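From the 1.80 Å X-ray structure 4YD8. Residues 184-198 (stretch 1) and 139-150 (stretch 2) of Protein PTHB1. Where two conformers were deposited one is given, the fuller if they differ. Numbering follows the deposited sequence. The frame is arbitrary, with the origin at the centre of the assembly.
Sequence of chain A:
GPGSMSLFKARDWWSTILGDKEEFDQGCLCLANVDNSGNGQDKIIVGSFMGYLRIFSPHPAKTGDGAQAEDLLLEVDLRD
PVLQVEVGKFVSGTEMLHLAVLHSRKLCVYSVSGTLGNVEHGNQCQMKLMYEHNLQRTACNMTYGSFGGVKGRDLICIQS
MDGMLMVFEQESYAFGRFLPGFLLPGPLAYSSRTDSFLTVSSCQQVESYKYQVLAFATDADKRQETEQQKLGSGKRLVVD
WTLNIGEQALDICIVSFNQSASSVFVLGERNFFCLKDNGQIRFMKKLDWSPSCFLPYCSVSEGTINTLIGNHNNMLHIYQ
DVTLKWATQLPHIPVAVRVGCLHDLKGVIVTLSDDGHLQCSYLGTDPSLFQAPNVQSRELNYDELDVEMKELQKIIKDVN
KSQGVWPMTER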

# COMPACT_ATOMS: atom_id res chain seq x y z
N LEU A 184 3.96 2.53 -20.68
CA LEU A 184 2.91 2.79 -19.68
C LEU A 184 3.46 2.65 -18.25
O LEU A 184 4.34 1.83 -17.99
CB LEU A 184 1.72 1.84 -19.87
CG LEU A 184 0.93 1.93 -21.18
CD1 LEU A 184 -0.20 0.91 -21.18
CD2 LEU A 184 0.38 3.33 -21.42
N PRO A 185 2.94 3.46 -17.31
CA PRO A 185 3.51 3.45 -15.96
C PRO A 185 3.20 2.16 -15.19
O PRO A 185 2.05 1.72 -15.15
CB PRO A 185 2.86 4.66 -15.29
CG PRO A 185 1.60 4.89 -16.03
CD PRO A 185 1.87 4.46 -17.46
N GLY A 186 4.23 1.56 -14.61
CA GLY A 186 4.07 0.34 -13.84
C GLY A 186 4.00 0.66 -12.36
O GLY A 186 4.05 1.82 -11.96
N PRO A 187 3.91 -0.38 -11.52
CA PRO A 187 3.94 -0.18 -10.07
C PRO A 187 5.28 0.41 -9.66
O PRO A 187 6.27 0.25 -10.38
CB PRO A 187 3.74 -1.60 -9.49
CG PRO A 187 4.07 -2.53 -10.60
CD PRO A 187 3.80 -1.80 -11.91
N LEU A 188 5.30 1.09 -8.52
CA LEU A 188 6.50 1.79 -8.08
C LEU A 188 6.77 1.54 -6.60
O LEU A 188 5.85 1.61 -5.79
CB LEU A 188 6.34 3.29 -8.33
CG LEU A 188 7.48 4.21 -7.89
CD1 LEU A 188 8.69 4.07 -8.82
CD2 LEU A 188 7.01 5.67 -7.84
N ALA A 189 8.01 1.25 -6.25
CA ALA A 189 8.36 1.03 -4.84
C ALA A 189 9.79 1.49 -4.56
O ALA A 189 10.64 1.52 -5.45
CB ALA A 189 8.18 -0.46 -4.45
N TYR A 190 10.02 1.89 -3.32
CA TYR A 190 11.36 2.28 -2.87
C TYR A 190 11.96 1.19 -1.99
O TYR A 190 11.31 0.68 -1.07
CB TYR A 190 11.31 3.61 -2.09
CG TYR A 190 12.64 3.96 -1.44
CD1 TYR A 190 13.73 4.33 -2.21
CD2 TYR A 190 12.80 3.90 -0.06
CE1 TYR A 190 14.95 4.64 -1.63
CE2 TYR A 190 14.01 4.22 0.53
CZ TYR A 190 15.09 4.59 -0.26
OH TYR A 190 16.31 4.89 0.31
N SER A 191 13.21 0.84 -2.26
CA SER A 191 13.95 -0.10 -1.42
C SER A 191 14.95 0.67 -0.56
O SER A 191 15.89 1.25 -1.08
CB SER A 191 14.68 -1.14 -2.27
OG SER A 191 15.68 -1.80 -1.51
N SER A 192 14.76 0.69 0.76
CA SER A 192 15.69 1.41 1.61
C SER A 192 17.04 0.70 1.67
O SER A 192 18.07 1.35 1.78
CB SER A 192 15.13 1.59 3.03
OG SER A 192 14.79 0.34 3.58
N ARG A 193 17.04 -0.63 1.58
CA ARG A 193 18.28 -1.39 1.72
C ARG A 193 19.24 -1.10 0.57
O ARG A 193 20.45 -1.03 0.78
CB ARG A 193 17.99 -2.89 1.80
N THR A 194 18.70 -0.91 -0.62
CA THR A 194 19.56 -0.62 -1.77
C THR A 194 19.46 0.84 -2.21
O THR A 194 20.06 1.22 -3.22
CB THR A 194 19.21 -1.51 -2.97
OG1 THR A 194 17.86 -1.24 -3.36
CG2 THR A 194 19.33 -2.99 -2.59
N ASP A 195 18.71 1.63 -1.44
CA ASP A 195 18.40 3.03 -1.76
C ASP A 195 18.09 3.17 -3.26
O ASP A 195 18.76 3.90 -3.99
CB ASP A 195 19.56 3.95 -1.32
CG ASP A 195 19.21 5.44 -1.42
OD1 ASP A 195 18.03 5.82 -1.25
OD2 ASP A 195 20.13 6.24 -1.70
N SER A 196 17.07 2.43 -3.70
CA SER A 196 16.69 2.41 -5.11
C SER A 196 15.19 2.43 -5.32
O SER A 196 14.41 2.05 -4.43
CB SER A 196 17.27 1.17 -5.82
OG SER A 196 18.68 1.12 -5.71
N PHE A 197 14.78 2.87 -6.51
CA PHE A 197 13.39 2.80 -6.94
C PHE A 197 13.20 1.60 -7.84
O PHE A 197 13.99 1.36 -8.75
CB PHE A 197 12.96 4.07 -7.67
CG PHE A 197 12.96 5.30 -6.81
CD1 PHE A 197 12.02 5.46 -5.81
CD2 PHE A 197 13.90 6.29 -7.01
CE1 PHE A 197 12.02 6.59 -5.01
CE2 PHE A 197 13.90 7.44 -6.21
CZ PHE A 197 12.96 7.57 -5.21
N LEU A 198 12.13 0.85 -7.60
CA LEU A 198 11.83 -0.31 -8.43
C LEU A 198 10.53 -0.09 -9.20
O LEU A 198 9.56 0.45 -8.66
CB LEU A 198 11.73 -1.59 -7.56
CG LEU A 198 13.13 -2.12 -7.21
CD1 LEU A 198 13.80 -1.34 -6.08
CD2 LEU A 198 13.08 -3.57 -6.89
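Stretch 2 (139-150) ACNMTYGSFGGV

Two strands can run side by side in the same direction and still be joined mainly through side chains, and stretch 2 of PTHB1 illustrates how. Residues 139-145 form a strand, extended apart from C140, where phi/psi is -105/-66, and its axis lies 10° from that of strand 188-191, nearly parallel, with a closest approach of 5.9 Å. No backbone-to-backbone hydrogen bond crosses between the stretches; side chains and a water span the gap.

The strand begins clear of its neighbour at A139. C140, with chi1 in t, then brings SG to 3.7 Å from P185 CG, an apolar contact. N141 adopts the p rotamer and donates from ND2 to G186 O at 3.0 Å, a nearly straight bond that caters for a loop carbonyl. M142, a selenomethionine, points away, but its carbonyl O accepts from a water at 2.7 Å, and that water also reaches L188 O weakly at 3.5 Å. T143, whose CA is 5.4 Å from A189 CA, points toward stretch 1: OG1 accepts a weak bond from Y190 N at 3.1 Å, while CG2 packs 3.8 Å from L188 CD2 and 3.9 Å from F197 CD1.

Y144 turns away. At G145, phi is 159° and psi -175°, and CA lies 3.9 Å from Y190 CD2; a CB here would clash with that ring atom, so the bare backbone lets the tyrosine lie close. Beyond the strand, S146 places its O 3.3 Å from Y190 OH. F147 then links two aromatics: its edge meets the face of Y190, with CD1 3.6 Å from Y190 CE1, and its own face receives the edge of F197, with CZ 3.5 Å from F197 CE1. Finally, G148, at positive phi, donates from N to D195 OD1 at 2.8 Å. The same OD1 accepts from Y190 OH at 2.5 Å, tying the turn to the tyrosine.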

# COMPACT_ATOMS: atom_id res chain seq x y z
N ALA A 139 -0.35 12.71 -12.40
CA ALA A 139 0.27 11.66 -11.60
C ALA A 139 -0.29 10.27 -11.91
O ALA A 139 -1.44 10.14 -12.30
CB ALA A 139 0.08 11.96 -10.09
N CYS A 140 0.54 9.25 -11.71
CA CYS A 140 0.06 7.88 -11.73
C CYS A 140 -0.00 7.31 -10.31
O CYS A 140 -1.08 7.03 -9.79
CB CYS A 140 0.95 6.99 -12.61
SG CYS A 140 0.42 5.25 -12.58
N ASN A 141 1.17 7.16 -9.69
CA ASN A 141 1.27 6.52 -8.37
C ASN A 141 2.48 7.10 -7.63
O ASN A 141 3.18 7.95 -8.16
CB ASN A 141 1.36 4.99 -8.50
CG ASN A 141 2.47 4.51 -9.45
OD1 ASN A 141 3.41 5.25 -9.75
ND2 ASN A 141 2.36 3.26 -9.92
N MSE A 142 2.72 6.66 -6.39
CA MSE A 142 3.82 7.23 -5.64
C MSE A 142 4.43 6.20 -4.71
O MSE A 142 3.82 5.15 -4.47
CB MSE A 142 3.36 8.43 -4.81
CG MSE A 142 2.28 8.10 -3.79
SE MSE A 142 1.96 9.71 -2.68
CE MSE A 142 0.32 9.17 -1.82
N THR A 143 5.61 6.51 -4.19
CA THR A 143 6.21 5.71 -3.12
C THR A 143 6.94 6.70 -2.20
O THR A 143 6.98 7.90 -2.48
CB THR A 143 7.16 4.62 -3.69
OG1 THR A 143 7.58 3.73 -2.64
CG2 THR A 143 8.40 5.25 -4.37
N TYR A 144 7.49 6.21 -1.10
CA TYR A 144 8.11 7.10 -0.14
C TYR A 144 9.15 6.36 0.66
O TYR A 144 9.16 5.13 0.69
CB TYR A 144 7.07 7.72 0.81
CG TYR A 144 6.40 6.70 1.71
CD1 TYR A 144 5.28 5.99 1.27
CD2 TYR A 144 6.90 6.42 2.98
CE1 TYR A 144 4.66 5.04 2.07
CE2 TYR A 144 6.28 5.48 3.81
CZ TYR A 144 5.16 4.78 3.34
OH TYR A 144 4.54 3.84 4.14
N GLY A 145 10.01 7.10 1.33
CA GLY A 145 11.01 6.47 2.18
C GLY A 145 12.16 7.41 2.42
O GLY A 145 12.13 8.57 2.01
N SER A 146 13.18 6.90 3.11
CA SER A 146 14.32 7.71 3.50
C SER A 146 15.35 7.79 2.39
O SER A 146 16.48 7.33 2.56
CB SER A 146 14.96 7.14 4.77
OG SER A 146 15.21 5.74 4.64
N PHE A 147 14.95 8.35 1.25
CA PHE A 147 15.81 8.42 0.05
C PHE A 147 17.17 8.99 0.43
O PHE A 147 17.24 10.00 1.13
CB PHE A 147 15.22 9.31 -1.05
CG PHE A 147 13.80 8.99 -1.44
CD1 PHE A 147 13.21 7.77 -1.14
CD2 PHE A 147 13.05 9.94 -2.12
CE1 PHE A 147 11.91 7.50 -1.51
CE2 PHE A 147 11.74 9.67 -2.50
CZ PHE A 147 11.17 8.45 -2.20
N GLY A 148 18.24 8.38 -0.05
CA GLY A 148 19.56 8.91 0.19
C GLY A 148 20.12 8.48 1.53
O GLY A 148 21.25 8.80 1.86
N GLY A 149 19.32 7.74 2.31
CA GLY A 149 19.78 7.25 3.60
C GLY A 149 19.63 8.28 4.70
O GLY A 149 20.20 8.13 5.78
N VAL A 150 18.87 9.34 4.43
CA VAL A 150 18.52 10.34 5.43
C VAL A 150 17.69 9.70 6.54
O VAL A 150 16.75 8.99 6.26
CB VAL A 150 17.73 11.50 4.79
CG1 VAL A 150 18.64 12.29 3.87
CG2 VAL A 150 16.47 10.98 4.02
O HOH W 1 2.66 3.04 -5.78